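Aclacinomycin-N/aclacinomycin-A oxidase (Streptomyces galilaeus, PDB 2IPI) catalyses the last two steps of aclacinomycin biosynthesis, using bicovalently bound FAD and molecular oxygen to oxidise the terminal sugar of aclacinomycin N and then of aclacinomycin A. Local coordinates at residues R119-P125 and V222-R228; L177-V182 and L207-T212. Numbering follows the deposited sequence.

Contact 1 (R119-P125 and V222-R228). With FAD (flavin-adenine dinucleotide), chain F.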
# COMPACT_ATOMS: atom_id res chain seq x y z
N ARG A 119 -9.88 -24.14 7.92
CA ARG A 119 -8.66 -23.83 8.66
C ARG A 119 -8.13 -22.47 8.19
O ARG A 119 -6.94 -22.27 7.97
CB ARG A 119 -7.62 -24.93 8.46
CG ARG A 119 -6.62 -25.08 9.59
CD ARG A 119 -5.98 -26.47 9.53
NE ARG A 119 -4.95 -26.49 8.49
CZ ARG A 119 -3.65 -26.44 8.73
NH1 ARG A 119 -3.18 -26.36 9.97
NH2 ARG A 119 -2.78 -26.48 7.72
N ALA A 120 -9.08 -21.55 8.05
CA ALA A 120 -8.70 -20.24 7.54
C ALA A 120 -9.57 -19.13 8.11
O ALA A 120 -10.65 -19.38 8.65
CB ALA A 120 -8.79 -20.23 6.01
N PHE A 121 -9.09 -17.90 7.98
CA PHE A 121 -9.82 -16.74 8.46
C PHE A 121 -10.50 -15.93 7.34
O PHE A 121 -9.77 -15.47 6.43
CB PHE A 121 -8.84 -15.83 9.19
CG PHE A 121 -8.38 -16.29 10.56
CD1 PHE A 121 -7.23 -17.03 10.69
CD2 PHE A 121 -9.10 -15.98 11.71
CE1 PHE A 121 -6.74 -17.47 11.91
CE2 PHE A 121 -8.62 -16.40 12.94
CZ PHE A 121 -7.45 -17.13 13.04
N ALA A 122 -11.81 -15.77 7.45
CA ALA A 122 -12.71 -15.01 6.60
C ALA A 122 -12.59 -13.50 6.72
O ALA A 122 -12.71 -12.91 7.78
CB ALA A 122 -14.16 -15.44 6.81
N VAL A 123 -12.30 -12.79 5.62
CA VAL A 123 -12.33 -11.32 5.67
C VAL A 123 -12.95 -10.77 4.38
O VAL A 123 -12.47 -11.03 3.27
CB VAL A 123 -10.96 -10.66 5.90
CG1 VAL A 123 -10.19 -11.28 7.05
CG2 VAL A 123 -10.07 -10.71 4.65
N GLU A 124 -14.01 -9.97 4.49
CA GLU A 124 -14.65 -9.43 3.27
C GLU A 124 -13.99 -8.13 2.86
O GLU A 124 -13.45 -7.42 3.70
CB GLU A 124 -16.15 -9.28 3.49
CG GLU A 124 -16.88 -10.62 3.37
CD GLU A 124 -18.32 -10.55 3.82
OE1 GLU A 124 -18.95 -9.48 3.90
OE2 GLU A 124 -18.92 -11.62 4.08
N PRO A 125 -14.01 -7.79 1.57
CA PRO A 125 -13.24 -6.64 1.10
C PRO A 125 -13.70 -5.30 1.66
O PRO A 125 -12.91 -4.36 1.63
CB PRO A 125 -13.50 -6.64 -0.42
CG PRO A 125 -14.81 -7.34 -0.55
CD PRO A 125 -14.75 -8.44 0.48
N VAL A 222 -12.95 -9.28 -6.00
CA VAL A 222 -12.79 -10.14 -4.82
C VAL A 222 -13.97 -9.96 -3.87
O VAL A 222 -14.32 -8.86 -3.45
CB VAL A 222 -11.47 -9.83 -4.10
CG1 VAL A 222 -11.33 -10.64 -2.83
CG2 VAL A 222 -10.30 -10.13 -5.02
N THR A 223 -14.59 -11.05 -3.47
CA THR A 223 -15.78 -11.03 -2.63
C THR A 223 -15.45 -11.53 -1.22
O THR A 223 -16.26 -11.36 -0.30
CB THR A 223 -16.89 -11.90 -3.24
OG1 THR A 223 -17.98 -12.09 -2.32
CG2 THR A 223 -16.35 -13.30 -3.52
N ARG A 224 -14.28 -12.11 -1.07
CA ARG A 224 -13.80 -12.67 0.19
C ARG A 224 -12.36 -13.17 0.10
O ARG A 224 -11.97 -13.83 -0.86
CB ARG A 224 -14.67 -13.85 0.65
CG ARG A 224 -14.20 -14.39 1.99
CD ARG A 224 -15.13 -15.47 2.51
NE ARG A 224 -16.46 -14.94 2.76
CZ ARG A 224 -17.64 -15.44 2.49
NH1 ARG A 224 -17.76 -16.61 1.89
NH2 ARG A 224 -18.72 -14.74 2.83
N TYR A 225 -11.55 -12.87 1.10
CA TYR A 225 -10.17 -13.30 1.18
C TYR A 225 -9.99 -14.29 2.33
O TYR A 225 -10.72 -14.08 3.30
CB TYR A 225 -9.23 -12.13 1.48
CG TYR A 225 -9.02 -11.05 0.46
CD1 TYR A 225 -9.80 -9.90 0.41
CD2 TYR A 225 -7.99 -11.18 -0.48
CE1 TYR A 225 -9.58 -8.92 -0.54
CE2 TYR A 225 -7.78 -10.20 -1.43
CZ TYR A 225 -8.57 -9.08 -1.45
OH TYR A 225 -8.33 -8.10 -2.41
N TRP A 226 -9.08 -15.23 2.19
CA TRP A 226 -8.75 -16.23 3.19
C TRP A 226 -7.30 -16.15 3.63
O TRP A 226 -6.41 -16.14 2.79
CB TRP A 226 -9.12 -17.66 2.73
CG TRP A 226 -10.61 -17.87 2.58
CD1 TRP A 226 -11.31 -17.58 1.44
CD2 TRP A 226 -11.57 -18.39 3.51
NE1 TRP A 226 -12.64 -17.88 1.62
CE2 TRP A 226 -12.83 -18.37 2.89
CE3 TRP A 226 -11.51 -18.84 4.82
CZ2 TRP A 226 -14.00 -18.80 3.50
CZ3 TRP A 226 -12.67 -19.27 5.44
CH2 TRP A 226 -13.92 -19.25 4.80
N PHE A 227 -7.08 -16.07 4.94
CA PHE A 227 -5.71 -16.01 5.46
C PHE A 227 -5.32 -17.17 6.37
O PHE A 227 -6.09 -17.58 7.22
CB PHE A 227 -5.49 -14.70 6.28
CG PHE A 227 -5.60 -13.51 5.33
CD1 PHE A 227 -6.80 -12.84 5.19
CD2 PHE A 227 -4.48 -13.12 4.60
CE1 PHE A 227 -6.92 -11.78 4.29
CE2 PHE A 227 -4.60 -12.06 3.72
CZ PHE A 227 -5.81 -11.40 3.57
N ARG A 228 -4.10 -17.62 6.15
CA ARG A 228 -3.42 -18.61 6.95
C ARG A 228 -1.93 -18.57 6.64
O ARG A 228 -1.56 -18.60 5.46
CB ARG A 228 -3.97 -20.00 6.67
CG ARG A 228 -3.84 -20.98 7.82
CD ARG A 228 -2.96 -22.15 7.44
NE ARG A 228 -3.65 -23.10 6.57
CZ ARG A 228 -3.68 -23.10 5.25
NH1 ARG A 228 -3.02 -22.16 4.56
NH2 ARG A 228 -4.35 -24.03 4.59
PA FAD F . -10.16 1.55 -3.44
O1A FAD F . -10.13 2.80 -4.09
O2A FAD F . -11.54 1.11 -3.19
O5B FAD F . -9.39 0.46 -4.27
C5B FAD F . -8.13 0.67 -4.77
C4B FAD F . -7.89 -0.21 -5.99
O4B FAD F . -8.34 -1.51 -5.71
C3B FAD F . -8.75 0.24 -7.18
O3B FAD F . -8.16 -0.12 -8.38
C2B FAD F . -10.03 -0.56 -7.01
O2B FAD F . -10.79 -0.73 -8.18
C1B FAD F . -9.45 -1.84 -6.46
N9A FAD F . -10.43 -2.67 -5.72
C8A FAD F . -11.21 -2.27 -4.71
N7A FAD F . -11.95 -3.29 -4.28
C5A FAD F . -11.66 -4.33 -5.05
C6A FAD F . -12.12 -5.65 -5.07
N6A FAD F . -12.94 -6.02 -4.16
N1A FAD F . -11.63 -6.50 -5.95
C2A FAD F . -10.70 -6.08 -6.79
N3A FAD F . -10.23 -4.85 -6.79
C4A FAD F . -10.71 -3.98 -5.95
N1 FAD F . -0.62 0.87 1.56
C2 FAD F . 0.32 0.04 2.14
O2 FAD F . 0.79 -0.86 1.59
N3 FAD F . 0.72 0.32 3.42
C4 FAD F . 0.20 1.38 4.14
O4 FAD F . 0.51 1.51 5.29
C4X FAD F . -0.77 2.19 3.55
N5 FAD F . -1.30 3.27 4.20
C5X FAD F . -2.29 4.02 3.66
C6 FAD F . -2.88 5.06 4.39
C7 FAD F . -3.83 5.84 3.80
C7M FAD F . -4.49 6.85 4.67
C8 FAD F . -4.30 5.55 2.51
C8M FAD F . -5.56 6.22 2.01
C9 FAD F . -3.70 4.51 1.84
C9A FAD F . -2.69 3.75 2.36
N10 FAD F . -2.10 2.72 1.64
C10 FAD F . -1.18 1.92 2.25
C1' FAD F . -2.05 2.74 0.15
C2' FAD F . -3.22 2.05 -0.56
O2' FAD F . -4.18 2.85 -1.17
C3' FAD F . -3.92 1.01 0.27
O3' FAD F . -3.04 0.04 0.76
C4' FAD F . -5.09 0.52 -0.64
O4' FAD F . -4.91 0.71 -1.98
C5' FAD F . -6.50 1.01 -0.38
O5' FAD F . -7.41 0.28 -1.12
P FAD F . -8.91 0.69 -0.98
O1P FAD F . -9.75 -0.45 -1.00
O2P FAD F . -9.03 1.45 0.19
O3P FAD F . -9.25 1.70 -2.15
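Val222 holds the adenine of FAD with its backbone: its N donates to N1A of FAD at 3.1 Å, and N6A of FAD donates back to Val222 O at 3.2 Å. Val222 O also lies 3.3 Å from Pro125 CG, so Pro125, also a pocket residue, packs beside the adenine's anchor. Thr223 and Arg224 form a classic bulge opposite Glu181. Arg224 NH2 makes a long, weak salt bridge to Glu124 OE2 (3.4 Å), while the stronger partner of Arg224 is Glu181, which meets NH1. From Tyr225 onward the two strands run antiparallel, neighbours in the five-stranded sheet of the PCMH-type FAD-binding domain, with 221-227 at its centre. Tyr225 and Val123 are a hydrogen-bonded pair, Tyr225 N to Val123 O at 3.0 Å and Val123 N to Tyr225 O at 3.1 Å. Trp226, on the other face, lays its indole across Ala122 CA and brings CE3 to 3.3 Å from Ala120 CB. Phe227 pairs with Phe121 through two 3.1 Å bonds, N to O each way, and its CE1 meets Val123 CG2 at 3.3 Å. Finally, Arg228 NE sits over the guanidinium of Arg119, 3.7 Å from NH2; outside this like-charged pair, Arg119 NH1 binds the carbonyls of Ala232 and Gly234, and Arg228 makes cation-pi contact with Tyr178.

Contact 2 (L177-V182 and L207-T212)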
# COMPACT_ATOMS: atom_id res chain seq x y z
N LEU A 177 -1.77 -15.08 2.49
CA LEU A 177 -2.96 -15.31 1.69
C LEU A 177 -3.09 -16.78 1.30
O LEU A 177 -2.24 -17.30 0.56
CB LEU A 177 -2.86 -14.53 0.38
CG LEU A 177 -4.11 -14.28 -0.44
CD1 LEU A 177 -5.22 -13.61 0.35
CD2 LEU A 177 -3.74 -13.38 -1.63
N TYR A 178 -4.14 -17.43 1.79
CA TYR A 178 -4.43 -18.81 1.42
C TYR A 178 -5.35 -18.86 0.20
O TYR A 178 -5.10 -19.63 -0.72
CB TYR A 178 -5.08 -19.57 2.58
CG TYR A 178 -5.63 -20.92 2.17
CD1 TYR A 178 -7.00 -21.15 2.14
CD2 TYR A 178 -4.77 -21.96 1.82
CE1 TYR A 178 -7.50 -22.39 1.75
CE2 TYR A 178 -5.26 -23.20 1.43
CZ TYR A 178 -6.62 -23.40 1.41
OH TYR A 178 -7.12 -24.63 1.03
N ALA A 179 -6.42 -18.05 0.18
CA ALA A 179 -7.37 -18.22 -0.92
C ALA A 179 -8.16 -16.95 -1.22
O ALA A 179 -8.28 -16.07 -0.37
CB ALA A 179 -8.34 -19.35 -0.60
N VAL A 180 -8.72 -16.90 -2.42
CA VAL A 180 -9.55 -15.75 -2.76
C VAL A 180 -10.80 -16.17 -3.53
O VAL A 180 -10.71 -17.02 -4.42
CB VAL A 180 -8.70 -14.73 -3.56
CG1 VAL A 180 -8.27 -15.35 -4.89
CG2 VAL A 180 -9.43 -13.42 -3.77
N GLU A 181 -11.92 -15.58 -3.15
CA GLU A 181 -13.20 -15.69 -3.83
C GLU A 181 -13.39 -14.47 -4.71
O GLU A 181 -13.32 -13.35 -4.21
CB GLU A 181 -14.36 -15.83 -2.83
CG GLU A 181 -14.54 -17.20 -2.25
CD GLU A 181 -14.95 -17.26 -0.80
OE1 GLU A 181 -15.79 -16.53 -0.27
OE2 GLU A 181 -14.36 -18.15 -0.15
N VAL A 182 -13.59 -14.67 -6.00
CA VAL A 182 -13.61 -13.63 -7.02
C VAL A 182 -14.81 -13.74 -7.94
O VAL A 182 -15.32 -14.84 -8.18
CB VAL A 182 -12.34 -13.71 -7.90
CG1 VAL A 182 -12.08 -12.38 -8.60
CG2 VAL A 182 -11.13 -14.12 -7.08
N LEU A 207 -4.68 -17.83 -10.63
CA LEU A 207 -5.58 -16.73 -10.25
C LEU A 207 -5.25 -16.31 -8.81
O LEU A 207 -5.23 -15.10 -8.54
CB LEU A 207 -7.03 -17.14 -10.39
CG LEU A 207 -8.08 -16.12 -10.84
CD1 LEU A 207 -9.43 -16.44 -10.21
CD2 LEU A 207 -7.67 -14.70 -10.54
N TRP A 208 -4.98 -17.25 -7.91
CA TRP A 208 -4.63 -16.90 -6.53
C TRP A 208 -3.36 -16.05 -6.50
O TRP A 208 -3.24 -15.04 -5.82
CB TRP A 208 -4.41 -18.13 -5.64
CG TRP A 208 -3.57 -17.84 -4.42
CD1 TRP A 208 -4.04 -17.28 -3.26
CD2 TRP A 208 -2.17 -18.07 -4.23
NE1 TRP A 208 -3.00 -17.15 -2.36
CE2 TRP A 208 -1.84 -17.63 -2.94
CE3 TRP A 208 -1.16 -18.59 -5.06
CZ2 TRP A 208 -0.54 -17.71 -2.46
CZ3 TRP A 208 0.12 -18.68 -4.58
CH2 TRP A 208 0.44 -18.24 -3.27
N TRP A 209 -2.38 -16.56 -7.22
CA TRP A 209 -1.10 -15.92 -7.44
C TRP A 209 -1.26 -14.47 -7.89
O TRP A 209 -0.61 -13.56 -7.37
CB TRP A 209 -0.37 -16.66 -8.57
CG TRP A 209 1.07 -16.32 -8.64
CD1 TRP A 209 1.72 -15.21 -9.09
CD2 TRP A 209 2.08 -17.24 -8.20
NE1 TRP A 209 3.09 -15.36 -8.96
CE2 TRP A 209 3.31 -16.60 -8.42
CE3 TRP A 209 2.05 -18.52 -7.65
CZ2 TRP A 209 4.46 -17.26 -8.09
CZ3 TRP A 209 3.26 -19.14 -7.33
CH2 TRP A 209 4.48 -18.51 -7.55
N ALA A 210 -2.14 -14.26 -8.87
CA ALA A 210 -2.38 -12.93 -9.41
C ALA A 210 -2.82 -11.96 -8.31
O ALA A 210 -2.60 -10.75 -8.39
CB ALA A 210 -3.43 -12.99 -10.52
N HIS A 211 -3.45 -12.52 -7.26
CA HIS A 211 -4.00 -11.68 -6.23
C HIS A 211 -2.98 -11.40 -5.12
O HIS A 211 -3.34 -10.70 -4.18
CB HIS A 211 -5.30 -12.30 -5.69
CG HIS A 211 -6.44 -11.96 -6.64
ND1 HIS A 211 -6.73 -12.73 -7.76
CD2 HIS A 211 -7.34 -10.96 -6.61
CE1 HIS A 211 -7.77 -12.19 -8.39
NE2 HIS A 211 -8.17 -11.11 -7.72
N THR A 212 -1.76 -11.91 -5.27
CA THR A 212 -0.76 -11.65 -4.22
C THR A 212 0.17 -10.50 -4.60
O THR A 212 1.35 -10.49 -4.24
CB THR A 212 0.05 -12.92 -3.89
OG1 THR A 212 0.97 -12.65 -2.83
CG2 THR A 212 0.91 -13.38 -5.05
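Trp208 brings the pyrrole edge of its indole up to the start of strand 177-182, where NE1 donates a hydrogen bond to Leu177 O at 3.0 Å and CD1 comes within 3.6 Å of Tyr178 O. The bond is bent, 135° at the hydrogen, yet it ties a helix side chain directly to the strand backbone. Leu177 turns toward the helix: its CG lies 4.1 Å from Trp208 CD1, and its CD2 reaches His211 O at 3.7 Å. Further along, Val180 and Val182 point the same way and both touch the imidazole from one side, Val180 CG1 at 4.2 Å from His211 ND1 and Val182 CG2 at 4.1 Å from His211 CE1. The ring is held by its own turn, because His211 ND1 donates to Leu207 O at 2.9 Å. Leu207 CD1 completes the row, 4.3 Å from Val182 CG2. Tyr178 and Glu181 point away; Glu181 pairs with Arg224. With the side chain of His211 about 6 Å from the bound FAD, this is a helix packed on one face of the antiparallel sheet of a PCMH-type FAD-binding domain, beside the cofactor.

Overall arrangement
From the N terminus, strand 112-115 turns back into strand 120-123, which opens the long loop that contact 1 closes when 222-228 returns beside it. Nested inside that loop, strand 177-185 leads through edge strand 191-197 to helix 205-210, and contact 2 closes this shorter excursion by setting the helix against 177-182. The chain then passes from the helix into strand 221-227, which slots between 120-123 and 177-185. Contact 1 thus joins neighbouring strands within the sheet, while contact 2 brings a helix onto it. Their centres lie about 10 Å apart, and they meet directly: Trp226 NE1 lies 2.5 Å from Glu181 OE2, and Val222 CG2 packs 3.5 Å from His211 CD2.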